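Local coordinates for FAD-binding oxidoreductase (Gulosibacter chungangensis, PDB 7PBG), which oxidises 4-ethylphenol, and probably related 4-alkylphenols, by dehydrogenating the alkyl side chain to a vinylphenol with a covalently bound FAD, at residues P80-S85 / I513-K518; S223-C228 / R503-L508. One frame throughout, in Å; residues are numbered along the deposited sequence.

Contact 1. Residues P80-S85 / I513-K518. With FAD (flavin-adenine dinucleotide), chain C.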
ATOM      1  N   PRO A  80      13.275 -25.657  11.896  1.00 24.21           N
ATOM      2  CA  PRO A  80      12.778 -24.287  11.782  1.00 22.30           C
ATOM      3  C   PRO A  80      13.907 -23.260  11.646  1.00 21.39           C
ATOM      4  O   PRO A  80      15.027 -23.443  12.196  1.00 21.45           O
ATOM      5  CB  PRO A  80      11.930 -24.092  13.032  1.00 24.93           C
ATOM      6  CG  PRO A  80      12.526 -25.038  14.039  1.00 24.29           C
ATOM      7  CD  PRO A  80      13.007 -26.226  13.234  1.00 24.77           C
ATOM      8  N   LEU A  81      13.617 -22.231  10.833  1.00 21.37           N
ATOM      9  CA  LEU A  81      14.560 -21.137  10.497  1.00 20.60           C
ATOM     10  C   LEU A  81      13.925 -19.825  10.963  1.00 20.59           C
ATOM     11  O   LEU A  81      12.695 -19.658  10.865  1.00 20.73           O
ATOM     12  CB  LEU A  81      14.776 -21.069   8.977  1.00 20.69           C
ATOM     13  CG  LEU A  81      15.379 -22.288   8.288  1.00 20.29           C
ATOM     14  CD1 LEU A  81      15.518 -22.032   6.796  1.00 22.20           C
ATOM     15  CD2 LEU A  81      16.730 -22.645   8.909  1.00 21.97           C
ATOM     16  N   HIS A  82      14.753 -18.888  11.375  1.00 18.52           N
ATOM     17  CA  HIS A  82      14.337 -17.475  11.601  1.00 18.22           C
ATOM     18  C   HIS A  82      15.363 -16.648  10.885  1.00 18.12           C
ATOM     19  O   HIS A  82      16.583 -16.720  11.255  1.00 17.49           O
ATOM     20  CB  HIS A  82      14.201 -17.142  13.089  1.00 20.92           C
ATOM     21  CG  HIS A  82      13.933 -15.695  13.349  1.00 20.38           C
ATOM     22  ND1 HIS A  82      12.993 -14.968  12.586  1.00 19.88           N
ATOM     23  CD2 HIS A  82      14.438 -14.856  14.279  1.00 21.35           C
ATOM     24  CE1 HIS A  82      12.934 -13.748  13.064  1.00 20.69           C
ATOM     25  NE2 HIS A  82      13.847 -13.637  14.102  1.00 19.96           N
ATOM     26  N   ALA A  83      14.911 -15.951   9.850  1.00 19.44           N
ATOM     27  CA  ALA A  83      15.748 -15.090   9.011  1.00 20.54           C
ATOM     28  C   ALA A  83      15.462 -13.625   9.362  1.00 19.39           C
ATOM     29  O   ALA A  83      14.290 -13.215   9.525  1.00 18.68           O
ATOM     30  CB  ALA A  83      15.449 -15.371   7.574  1.00 20.77           C
ATOM     31  N   PHE A  84      16.507 -12.840   9.419  1.00 19.18           N
ATOM     32  CA  PHE A  84      16.371 -11.399   9.701  1.00 17.07           C
ATOM     33  C   PHE A  84      17.526 -10.706   9.022  1.00 19.26           C
ATOM     34  O   PHE A  84      18.491 -11.342   8.594  1.00 19.49           O
ATOM     35  CB  PHE A  84      16.362 -11.149  11.218  1.00 17.27           C
ATOM     36  CG  PHE A  84      17.434 -11.857  12.005  1.00 18.38           C
ATOM     37  CD1 PHE A  84      18.736 -11.360  12.109  1.00 19.87           C
ATOM     38  CD2 PHE A  84      17.159 -13.079  12.589  1.00 21.92           C
ATOM     39  CE1 PHE A  84      19.707 -12.063  12.805  1.00 21.53           C
ATOM     40  CE2 PHE A  84      18.140 -13.776  13.273  1.00 21.72           C
ATOM     41  CZ  PHE A  84      19.405 -13.269  13.390  1.00 21.66           C
ATOM     42  N   SER A  85      17.377  -9.406   8.918  1.00 17.76           N
ATOM     43  CA  SER A  85      18.331  -8.534   8.220  1.00 18.65           C
ATOM     44  C   SER A  85      19.443  -8.091   9.159  1.00 19.74           C
ATOM     45  O   SER A  85      20.612  -8.444   8.892  1.00 22.41           O
ATOM     46  CB  SER A  85      17.586  -7.409   7.589  1.00 17.83           C
ATOM     47  OG  SER A  85      16.725  -7.910   6.603  1.00 20.12           O
ATOM     48  N   ILE A 513       8.566 -24.607   8.072  1.00 21.26           N
ATOM     49  CA  ILE A 513       9.983 -24.365   8.416  1.00 21.74           C
ATOM     50  C   ILE A 513      10.170 -22.924   8.880  1.00 23.28           C
ATOM     51  O   ILE A 513      11.052 -22.714   9.713  1.00 23.49           O
ATOM     52  CB  ILE A 513      10.868 -24.652   7.191  1.00 27.72           C
ATOM     53  CG1 ILE A 513      10.816 -26.127   6.825  1.00 31.77           C
ATOM     54  CG2 ILE A 513      12.280 -24.157   7.408  1.00 33.95           C
ATOM     55  CD1 ILE A 513      10.976 -27.013   7.999  1.00 31.74           C
ATOM     56  N   LEU A 514       9.486 -21.954   8.280  1.00 20.32           N
ATOM     57  CA  LEU A 514       9.819 -20.538   8.604  1.00 21.47           C
ATOM     58  C   LEU A 514       9.186 -20.091   9.922  1.00 21.28           C
ATOM     59  O   LEU A 514       7.922 -20.106  10.014  1.00 20.58           O
ATOM     60  CB  LEU A 514       9.415 -19.633   7.449  1.00 21.39           C
ATOM     61  CG  LEU A 514      10.122 -19.917   6.131  1.00 22.24           C
ATOM     62  CD1 LEU A 514       9.816 -18.796   5.133  1.00 24.65           C
ATOM     63  CD2 LEU A 514      11.647 -20.014   6.294  1.00 22.67           C
ATOM     64  N   ASN A 515      10.055 -19.705  10.876  1.00 20.99           N
ATOM     65  CA  ASN A 515       9.791 -19.047  12.186  1.00 19.35           C
ATOM     66  C   ASN A 515       8.357 -19.287  12.617  1.00 17.96           C
ATOM     67  O   ASN A 515       7.525 -18.414  12.605  1.00 20.03           O
ATOM     68  CB  ASN A 515      10.057 -17.529  12.180  1.00 18.25           C
ATOM     69  CG  ASN A 515      10.263 -16.906  13.551  1.00 18.36           C
ATOM     70  OD1 ASN A 515      10.615 -17.579  14.529  1.00 20.69           O
ATOM     71  ND2 ASN A 515      10.057 -15.583  13.634  1.00 17.51           N
ATOM     72  N   PRO A 516       8.047 -20.526  13.006  1.00 19.44           N
ATOM     73  CA  PRO A 516       6.683 -20.868  13.365  1.00 20.00           C
ATOM     74  C   PRO A 516       6.163 -19.987  14.514  1.00 20.05           C
ATOM     75  O   PRO A 516       6.854 -19.791  15.486  1.00 20.09           O
ATOM     76  CB  PRO A 516       6.834 -22.350  13.724  1.00 20.93           C
ATOM     77  CG  PRO A 516       8.026 -22.829  12.981  1.00 23.34           C
ATOM     78  CD  PRO A 516       8.972 -21.657  13.040  1.00 22.58           C
ATOM     79  N   GLY A 517       4.913 -19.563  14.423  1.00 18.38           N
ATOM     80  CA  GLY A 517       4.266 -18.760  15.464  1.00 18.04           C
ATOM     81  C   GLY A 517       4.428 -17.264  15.276  1.00 19.60           C
ATOM     82  O   GLY A 517       3.850 -16.521  16.077  1.00 20.91           O
ATOM     83  N   LYS A 518       5.225 -16.828  14.300  1.00 20.77           N
ATOM     84  CA  LYS A 518       5.369 -15.366  14.082  1.00 18.69           C
ATOM     85  C   LYS A 518       3.979 -14.771  13.947  1.00 19.04           C
ATOM     86  O   LYS A 518       3.238 -15.283  13.142  1.00 17.30           O
ATOM     87  CB  LYS A 518       6.186 -15.084  12.836  1.00 19.60           C
ATOM     88  CG  LYS A 518       6.267 -13.627  12.418  1.00 19.91           C
ATOM     89  CD  LYS A 518       7.034 -12.794  13.387  1.00 20.26           C
ATOM     90  CE  LYS A 518       7.025 -11.364  12.912  1.00 21.88           C
ATOM     91  NZ  LYS A 518       7.624 -10.432  13.867  1.00 23.03           N
TER
HETATM   92  PA  FAD C 601      15.372  -7.056  11.829  1.00 17.83           P
HETATM   93  O1A FAD C 601      15.532  -7.465  13.258  1.00 19.12           O
HETATM   94  O2A FAD C 601      16.443  -7.448  10.842  1.00 18.25           O
HETATM   95  O5B FAD C 601      14.009  -7.637  11.313  1.00 16.85           O
HETATM   96  C5B FAD C 601      12.819  -7.563  12.085  1.00 16.90           C
HETATM   97  C4B FAD C 601      11.944  -8.727  11.691  1.00 18.48           C
HETATM   98  O4B FAD C 601      11.536  -8.615  10.297  1.00 18.57           O
HETATM   99  C3B FAD C 601      12.594 -10.118  11.775  1.00 18.55           C
HETATM  100  O3B FAD C 601      12.557 -10.630  13.105  1.00 20.59           O
HETATM  101  C2B FAD C 601      11.802 -10.915  10.726  1.00 17.53           C
HETATM  102  O2B FAD C 601      10.576 -11.341  11.291  1.00 19.38           O
HETATM  103  C1B FAD C 601      11.604  -9.867   9.636  1.00 18.00           C
HETATM  104  N9A FAD C 601      12.659  -9.808   8.659  1.00 19.11           N
HETATM  105  C8A FAD C 601      13.684  -8.915   8.642  1.00 18.78           C
HETATM  106  N7A FAD C 601      14.473  -9.092   7.623  1.00 19.27           N
HETATM  107  C5A FAD C 601      13.978 -10.195   6.969  1.00 17.77           C
HETATM  108  C6A FAD C 601      14.361 -10.835   5.786  1.00 18.35           C
HETATM  109  N6A FAD C 601      15.448 -10.487   5.084  1.00 18.32           N
HETATM  110  N1A FAD C 601      13.629 -11.905   5.402  1.00 20.84           N
HETATM  111  C2A FAD C 601      12.534 -12.244   6.130  1.00 20.42           C
HETATM  112  N3A FAD C 601      12.061 -11.689   7.238  1.00 20.79           N
HETATM  113  C4A FAD C 601      12.844 -10.655   7.609  1.00 18.14           C
HETATM  114  N1  FAD C 601      10.994   0.978  15.304  1.00 17.95           N
HETATM  115  C2  FAD C 601      10.460   1.740  14.366  1.00 15.61           C
HETATM  116  O2  FAD C 601       9.931   1.233  13.343  1.00 16.24           O
HETATM  117  N3  FAD C 601      10.535   3.084  14.423  1.00 17.11           N
HETATM  118  C4  FAD C 601      11.081   3.746  15.485  1.00 19.16           C
HETATM  119  O4  FAD C 601      11.189   4.987  15.450  1.00 23.78           O
HETATM  120  C4X FAD C 601      11.611   2.991  16.514  1.00 20.22           C
HETATM  121  N5  FAD C 601      12.118   3.626  17.537  1.00 21.11           N
HETATM  122  C5X FAD C 601      12.649   2.849  18.539  1.00 19.81           C
HETATM  123  C6  FAD C 601      13.222   3.507  19.636  1.00 20.38           C
HETATM  124  C7  FAD C 601      13.830   2.812  20.664  1.00 19.88           C
HETATM  125  C7M FAD C 601      14.450   3.571  21.819  1.00 20.17           C
HETATM  126  C8  FAD C 601      13.878   1.404  20.587  1.00 19.02           C
HETATM  127  C8M FAD C 601      14.526   0.606  21.677  1.00 21.45           C
HETATM  128  C9  FAD C 601      13.286   0.744  19.529  1.00 19.25           C
HETATM  129  C9A FAD C 601      12.673   1.438  18.470  1.00 17.27           C
HETATM  130  N10 FAD C 601      12.121   0.807  17.360  1.00 19.66           N
HETATM  131  C10 FAD C 601      11.580   1.568  16.334  1.00 18.36           C
HETATM  132  C1' FAD C 601      12.184  -0.667  17.179  1.00 17.57           C
HETATM  133  C2' FAD C 601      13.446  -1.138  16.439  1.00 19.28           C
HETATM  134  O2' FAD C 601      14.639  -0.435  16.927  1.00 21.73           O
HETATM  135  C3' FAD C 601      13.435  -0.914  14.912  1.00 18.67           C
HETATM  136  O3' FAD C 601      12.180  -1.259  14.380  1.00 18.55           O
HETATM  137  C4' FAD C 601      14.521  -1.660  14.125  1.00 18.94           C
HETATM  138  O4' FAD C 601      14.774  -0.989  12.881  1.00 22.16           O
HETATM  139  C5' FAD C 601      14.123  -3.089  13.871  1.00 16.78           C
HETATM  140  O5' FAD C 601      15.264  -3.957  13.811  1.00 19.89           O
HETATM  141  P   FAD C 601      15.988  -4.287  12.427  1.00 19.61           P
HETATM  142  O1P FAD C 601      17.372  -4.777  12.732  1.00 19.52           O
HETATM  143  O2P FAD C 601      15.839  -3.070  11.571  1.00 19.17           O
HETATM  144  O3P FAD C 601      15.116  -5.471  11.800  1.00 18.08           O
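L81 and L514 form a single beta bridge, gripped by two backbone hydrogen bonds: L81 N gives to I513 O at 2.8 Å, and N515 N to L81 O at 2.6 Å. Beside the bridge, P80 CA brings its hydrogen to I513 O, and P80 CB packs on P516 CD at 3.8 Å; a proline suits both places, having no N-H to satisfy and a compact apolar ring. L81 and I513 run side by side, L81 CG against I513 CG2 at 3.7 Å, both pointing to helix 64-77, where branched aliphatic chains fill the space. H82 has CG anti to the backbone N (chi1 174°), which sets its imidazole alongside the N515 amide, the planes 28° apart. N515 OD1 accepts from M98 N, while H82 CE1 lies 3.1 Å from FAD O3B, in the ring plane. N515 to K518 make a type II beta turn, and glycine fits at G517 because its backbone angles would press any CB against P516 O. S85 OG donates to FAD N7A at 2.7 Å. The bridge adds loop 513-518 to strand 81-84, at the border of a small mixed sheet in the FAD-binding domain of the PCMH type, beside the adenosine.

Contact 2. Residues S223-C228 / R503-L508. With FAD (flavin-adenine dinucleotide), chain C.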
ATOM      1  N   SER A 223       5.390 -11.618   9.062  1.00 17.78           N
ATOM      2  CA  SER A 223       4.895 -12.967   8.706  1.00 20.08           C
ATOM      3  C   SER A 223       6.084 -13.891   8.568  1.00 20.89           C
ATOM      4  O   SER A 223       7.246 -13.469   8.757  1.00 21.80           O
ATOM      5  CB  SER A 223       4.079 -12.886   7.417  1.00 20.96           C
ATOM      6  OG  SER A 223       4.970 -12.517   6.366  1.00 21.05           O
ATOM      7  N   ASN A 224       5.779 -15.142   8.271  1.00 20.91           N
ATOM      8  CA  ASN A 224       6.784 -16.207   8.164  1.00 18.58           C
ATOM      9  C   ASN A 224       6.570 -16.950   6.832  1.00 20.27           C
ATOM     10  O   ASN A 224       6.437 -18.199   6.807  1.00 20.00           O
ATOM     11  CB  ASN A 224       6.681 -17.045   9.423  1.00 18.14           C
ATOM     12  CG  ASN A 224       5.272 -17.506   9.716  1.00 16.03           C
ATOM     13  OD1 ASN A 224       4.317 -17.226   8.977  1.00 18.36           O
ATOM     14  ND2 ASN A 224       5.131 -18.179  10.861  1.00 18.86           N
ATOM     15  N   PHE A 225       6.588 -16.229   5.712  1.00 18.98           N
ATOM     16  CA  PHE A 225       6.234 -16.812   4.395  1.00 19.98           C
ATOM     17  C   PHE A 225       7.429 -16.820   3.439  1.00 20.29           C
ATOM     18  O   PHE A 225       7.436 -17.576   2.452  1.00 22.28           O
ATOM     19  CB  PHE A 225       5.089 -16.041   3.754  1.00 21.57           C
ATOM     20  CG  PHE A 225       3.805 -15.999   4.535  1.00 22.74           C
ATOM     21  CD1 PHE A 225       3.508 -16.934   5.518  1.00 24.38           C
ATOM     22  CD2 PHE A 225       2.929 -14.953   4.326  1.00 24.42           C
ATOM     23  CE1 PHE A 225       2.305 -16.864   6.201  1.00 23.08           C
ATOM     24  CE2 PHE A 225       1.738 -14.874   5.020  1.00 23.33           C
ATOM     25  CZ  PHE A 225       1.438 -15.837   5.947  1.00 25.21           C
ATOM     26  N   GLY A 226       8.465 -16.062   3.741  1.00 20.46           N
ATOM     27  CA  GLY A 226       9.607 -16.020   2.831  1.00 18.55           C
ATOM     28  C   GLY A 226      10.767 -15.318   3.460  1.00 17.36           C
ATOM     29  O   GLY A 226      10.603 -14.716   4.523  1.00 20.88           O
ATOM     30  N   ILE A 227      11.883 -15.312   2.747  1.00 17.89           N
ATOM     31  CA  ILE A 227      13.139 -14.630   3.162  1.00 17.51           C
ATOM     32  C   ILE A 227      13.529 -13.601   2.095  1.00 17.07           C
ATOM     33  O   ILE A 227      13.834 -13.955   0.968  1.00 17.59           O
ATOM     34  CB  ILE A 227      14.225 -15.656   3.475  1.00 18.60           C
ATOM     35  CG1 ILE A 227      13.738 -16.685   4.492  1.00 21.95           C
ATOM     36  CG2 ILE A 227      15.508 -14.945   3.882  1.00 18.89           C
ATOM     37  CD1 ILE A 227      14.724 -17.824   4.711  1.00 23.76           C
ATOM     38  N   CYS A 228      13.502 -12.317   2.445  1.00 16.81           N
ATOM     39  CA  CYS A 228      13.802 -11.238   1.507  1.00 17.22           C
ATOM     40  C   CYS A 228      15.342 -11.070   1.356  1.00 15.96           C
ATOM     41  O   CYS A 228      16.064 -11.078   2.367  1.00 17.99           O
ATOM     42  CB  CYS A 228      13.230  -9.948   2.009  1.00 18.17           C
ATOM     43  SG  CYS A 228      13.427  -8.619   0.801  1.00 19.55           S
ATOM     44  N   ARG A 503      -3.971 -20.566   6.546  1.00 24.61           N
ATOM     45  CA  ARG A 503      -4.175 -21.173   5.201  1.00 24.73           C
ATOM     46  C   ARG A 503      -3.083 -20.730   4.232  1.00 23.58           C
ATOM     47  O   ARG A 503      -2.565 -21.571   3.495  1.00 25.71           O
ATOM     48  CB  ARG A 503      -5.539 -20.786   4.640  1.00 26.23           C
ATOM     49  CG  ARG A 503      -6.673 -21.433   5.405  1.00 31.56           C
ATOM     50  CD  ARG A 503      -7.832 -21.784   4.513  1.00 40.99           C
ATOM     51  NE  ARG A 503      -8.968 -22.121   5.355  1.00 49.56           N
ATOM     52  CZ  ARG A 503     -10.181 -21.584   5.269  1.00 58.53           C
ATOM     53  NH1 ARG A 503     -11.122 -21.975   6.112  1.00 63.42           N
ATOM     54  NH2 ARG A 503     -10.463 -20.671   4.351  1.00 57.97           N
ATOM     55  N   ILE A 504      -2.726 -19.460   4.264  1.00 20.87           N
ATOM     56  CA  ILE A 504      -1.629 -18.932   3.408  1.00 22.65           C
ATOM     57  C   ILE A 504      -0.304 -19.583   3.839  1.00 23.32           C
ATOM     58  O   ILE A 504       0.492 -19.987   2.956  1.00 22.35           O
ATOM     59  CB  ILE A 504      -1.572 -17.395   3.429  1.00 22.89           C
ATOM     60  CG1 ILE A 504      -2.849 -16.795   2.844  1.00 24.85           C
ATOM     61  CG2 ILE A 504      -0.319 -16.883   2.725  1.00 24.90           C
ATOM     62  CD1 ILE A 504      -3.071 -15.358   3.248  1.00 26.48           C
ATOM     63  N   LYS A 505      -0.077 -19.641   5.152  1.00 23.34           N
ATOM     64  CA  LYS A 505       1.141 -20.239   5.746  1.00 21.32           C
ATOM     65  C   LYS A 505       1.311 -21.660   5.204  1.00 21.96           C
ATOM     66  O   LYS A 505       2.416 -21.983   4.767  1.00 23.01           O
ATOM     67  CB  LYS A 505       1.007 -20.317   7.265  1.00 21.50           C
ATOM     68  CG  LYS A 505       2.130 -20.993   8.002  1.00 21.99           C
ATOM     69  CD  LYS A 505       3.448 -20.378   7.713  1.00 21.51           C
ATOM     70  CE  LYS A 505       4.515 -20.953   8.598  1.00 20.02           C
ATOM     71  NZ  LYS A 505       5.848 -20.458   8.194  1.00 21.90           N
ATOM     72  N   ASP A 506       0.271 -22.467   5.249  1.00 19.28           N
ATOM     73  CA  ASP A 506       0.386 -23.900   4.890  1.00 21.91           C
ATOM     74  C   ASP A 506       0.500 -24.013   3.366  1.00 23.94           C
ATOM     75  O   ASP A 506       1.144 -24.960   2.917  1.00 28.39           O
ATOM     76  CB  ASP A 506      -0.736 -24.740   5.464  1.00 22.40           C
ATOM     77  CG  ASP A 506      -0.823 -24.756   6.991  1.00 23.83           C
ATOM     78  OD1 ASP A 506       0.230 -24.717   7.676  1.00 24.39           O
ATOM     79  OD2 ASP A 506      -1.968 -24.850   7.492  1.00 24.95           O
ATOM     80  N   ALA A 507      -0.018 -23.036   2.624  1.00 25.35           N
ATOM     81  CA  ALA A 507       0.074 -22.962   1.152  1.00 26.21           C
ATOM     82  C   ALA A 507       1.524 -22.692   0.762  1.00 25.19           C
ATOM     83  O   ALA A 507       2.051 -23.392  -0.104  1.00 25.07           O
ATOM     84  CB  ALA A 507      -0.842 -21.896   0.608  1.00 27.87           C
ATOM     85  N   LEU A 508       2.149 -21.731   1.432  1.00 22.55           N
ATOM     86  CA  LEU A 508       3.458 -21.230   1.013  1.00 23.97           C
ATOM     87  C   LEU A 508       4.578 -21.950   1.748  1.00 23.85           C
ATOM     88  O   LEU A 508       5.740 -21.821   1.287  1.00 20.60           O
ATOM     89  CB  LEU A 508       3.494 -19.729   1.287  1.00 24.62           C
ATOM     90  CG  LEU A 508       2.571 -18.865   0.432  1.00 25.62           C
ATOM     91  CD1 LEU A 508       2.803 -17.404   0.761  1.00 22.81           C
ATOM     92  CD2 LEU A 508       2.791 -19.105  -1.045  1.00 26.88           C
TER
HETATM   93  PA  FAD C 601      15.372  -7.056  11.829  1.00 17.83           P
HETATM   94  O1A FAD C 601      15.532  -7.465  13.258  1.00 19.12           O
HETATM   95  O2A FAD C 601      16.443  -7.448  10.842  1.00 18.25           O
HETATM   96  O5B FAD C 601      14.009  -7.637  11.313  1.00 16.85           O
HETATM   97  C5B FAD C 601      12.819  -7.563  12.085  1.00 16.90           C
HETATM   98  C4B FAD C 601      11.944  -8.727  11.691  1.00 18.48           C
HETATM   99  O4B FAD C 601      11.536  -8.615  10.297  1.00 18.57           O
HETATM  100  C3B FAD C 601      12.594 -10.118  11.775  1.00 18.55           C
HETATM  101  O3B FAD C 601      12.557 -10.630  13.105  1.00 20.59           O
HETATM  102  C2B FAD C 601      11.802 -10.915  10.726  1.00 17.53           C
HETATM  103  O2B FAD C 601      10.576 -11.341  11.291  1.00 19.38           O
HETATM  104  C1B FAD C 601      11.604  -9.867   9.636  1.00 18.00           C
HETATM  105  N9A FAD C 601      12.659  -9.808   8.659  1.00 19.11           N
HETATM  106  C8A FAD C 601      13.684  -8.915   8.642  1.00 18.78           C
HETATM  107  N7A FAD C 601      14.473  -9.092   7.623  1.00 19.27           N
HETATM  108  C5A FAD C 601      13.978 -10.195   6.969  1.00 17.77           C
HETATM  109  C6A FAD C 601      14.361 -10.835   5.786  1.00 18.35           C
HETATM  110  N6A FAD C 601      15.448 -10.487   5.084  1.00 18.32           N
HETATM  111  N1A FAD C 601      13.629 -11.905   5.402  1.00 20.84           N
HETATM  112  C2A FAD C 601      12.534 -12.244   6.130  1.00 20.42           C
HETATM  113  N3A FAD C 601      12.061 -11.689   7.238  1.00 20.79           N
HETATM  114  C4A FAD C 601      12.844 -10.655   7.609  1.00 18.14           C
HETATM  115  N1  FAD C 601      10.994   0.978  15.304  1.00 17.95           N
HETATM  116  C2  FAD C 601      10.460   1.740  14.366  1.00 15.61           C
HETATM  117  O2  FAD C 601       9.931   1.233  13.343  1.00 16.24           O
HETATM  118  N3  FAD C 601      10.535   3.084  14.423  1.00 17.11           N
HETATM  119  C4  FAD C 601      11.081   3.746  15.485  1.00 19.16           C
HETATM  120  O4  FAD C 601      11.189   4.987  15.450  1.00 23.78           O
HETATM  121  C4X FAD C 601      11.611   2.991  16.514  1.00 20.22           C
HETATM  122  N5  FAD C 601      12.118   3.626  17.537  1.00 21.11           N
HETATM  123  C5X FAD C 601      12.649   2.849  18.539  1.00 19.81           C
HETATM  124  C6  FAD C 601      13.222   3.507  19.636  1.00 20.38           C
HETATM  125  C7  FAD C 601      13.830   2.812  20.664  1.00 19.88           C
HETATM  126  C7M FAD C 601      14.450   3.571  21.819  1.00 20.17           C
HETATM  127  C8  FAD C 601      13.878   1.404  20.587  1.00 19.02           C
HETATM  128  C8M FAD C 601      14.526   0.606  21.677  1.00 21.45           C
HETATM  129  C9  FAD C 601      13.286   0.744  19.529  1.00 19.25           C
HETATM  130  C9A FAD C 601      12.673   1.438  18.470  1.00 17.27           C
HETATM  131  N10 FAD C 601      12.121   0.807  17.360  1.00 19.66           N
HETATM  132  C10 FAD C 601      11.580   1.568  16.334  1.00 18.36           C
HETATM  133  C1' FAD C 601      12.184  -0.667  17.179  1.00 17.57           C
HETATM  134  C2' FAD C 601      13.446  -1.138  16.439  1.00 19.28           C
HETATM  135  O2' FAD C 601      14.639  -0.435  16.927  1.00 21.73           O
HETATM  136  C3' FAD C 601      13.435  -0.914  14.912  1.00 18.67           C
HETATM  137  O3' FAD C 601      12.180  -1.259  14.380  1.00 18.55           O
HETATM  138  C4' FAD C 601      14.521  -1.660  14.125  1.00 18.94           C
HETATM  139  O4' FAD C 601      14.774  -0.989  12.881  1.00 22.16           O
HETATM  140  C5' FAD C 601      14.123  -3.089  13.871  1.00 16.78           C
HETATM  141  O5' FAD C 601      15.264  -3.957  13.811  1.00 19.89           O
HETATM  142  P   FAD C 601      15.988  -4.287  12.427  1.00 19.61           P
HETATM  143  O1P FAD C 601      17.372  -4.777  12.732  1.00 19.52           O
HETATM  144  O2P FAD C 601      15.839  -3.070  11.571  1.00 19.17           O
HETATM  145  O3P FAD C 601      15.116  -5.471  11.800  1.00 18.08           O
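The F225 ring is covered on both faces: I504 CG2 sits over one, 4.0 Å from the ring centroid and 24° off its normal, a CH-pi contact, while S223 CB lies above the opposite face toward the rim. K505 CD meets the ring edge in its plane, and CE1 of the ring reaches the helix backbone at K505 CA, 3.6 Å away. With CG anti to the carbonyl carbon (chi1 -60°), the phenyl is carried out against helix 492-508, where I504, K505 and L508 receive it. L508 CD1 closes on F225 CB at 4.0 Å. A flat, apolar ring suits this place because it offers faces to aliphatic groups and an edge to the methylenes of a lysine. An alanine here would probably leave a gap between the loop and the helix, I504 CG2 losing the ring face it rests on and K505 CD the edge beside it.

This loop leads into strand 226-237 of the antiparallel sheet of the FAD-binding domain, so the helix closes over the approach to that strand. Within this strand C228 reads the edge of adenine with its backbone: C228 N donates to FAD N1A at 3.0 Å and FAD N6A to C228 O at 2.8 Å.

K505 crosses N224 at about a right angle, and its chain, bent at chi2 (56°), brings NZ to N224 O at 2.7 Å, in the carbonyl plane. The ammonium also meets D509 in a salt bridge, which probably balances its buried charge, and a lysine is long enough to reach both. N224 ND2 gives to N515 O and I521 O, whereas N224 OD1 is buried with no partner in the model. I504 also packs on L219 of the second subunit, and R503 forms a salt bridge with D188 of the second subunit.

The two contacts lie about 10 Å apart, centre to centre, and contact 2 is nested along the chain inside the loop closed by contact 1. Loop 513-518, which follows helix 492-508, is tied to both parts of contact 2: K505 NZ gives to L514 O at 2.8 Å, and N224 ND2 is 3.0 Å from N515 O. L514 CD1 also packs on G226 N at 3.4 Å. Both contacts serve the adenosine end of the cofactor: S85 of contact 1 meets the imidazole-ring side of adenine, C228 of contact 2 its pyrimidine side. The isoalloxazine, where chemistry occurs and where H395 is the covalent link, is distant: K518 NZ, the closest atom of either contact, is still 11.9 Å from its FAD O2.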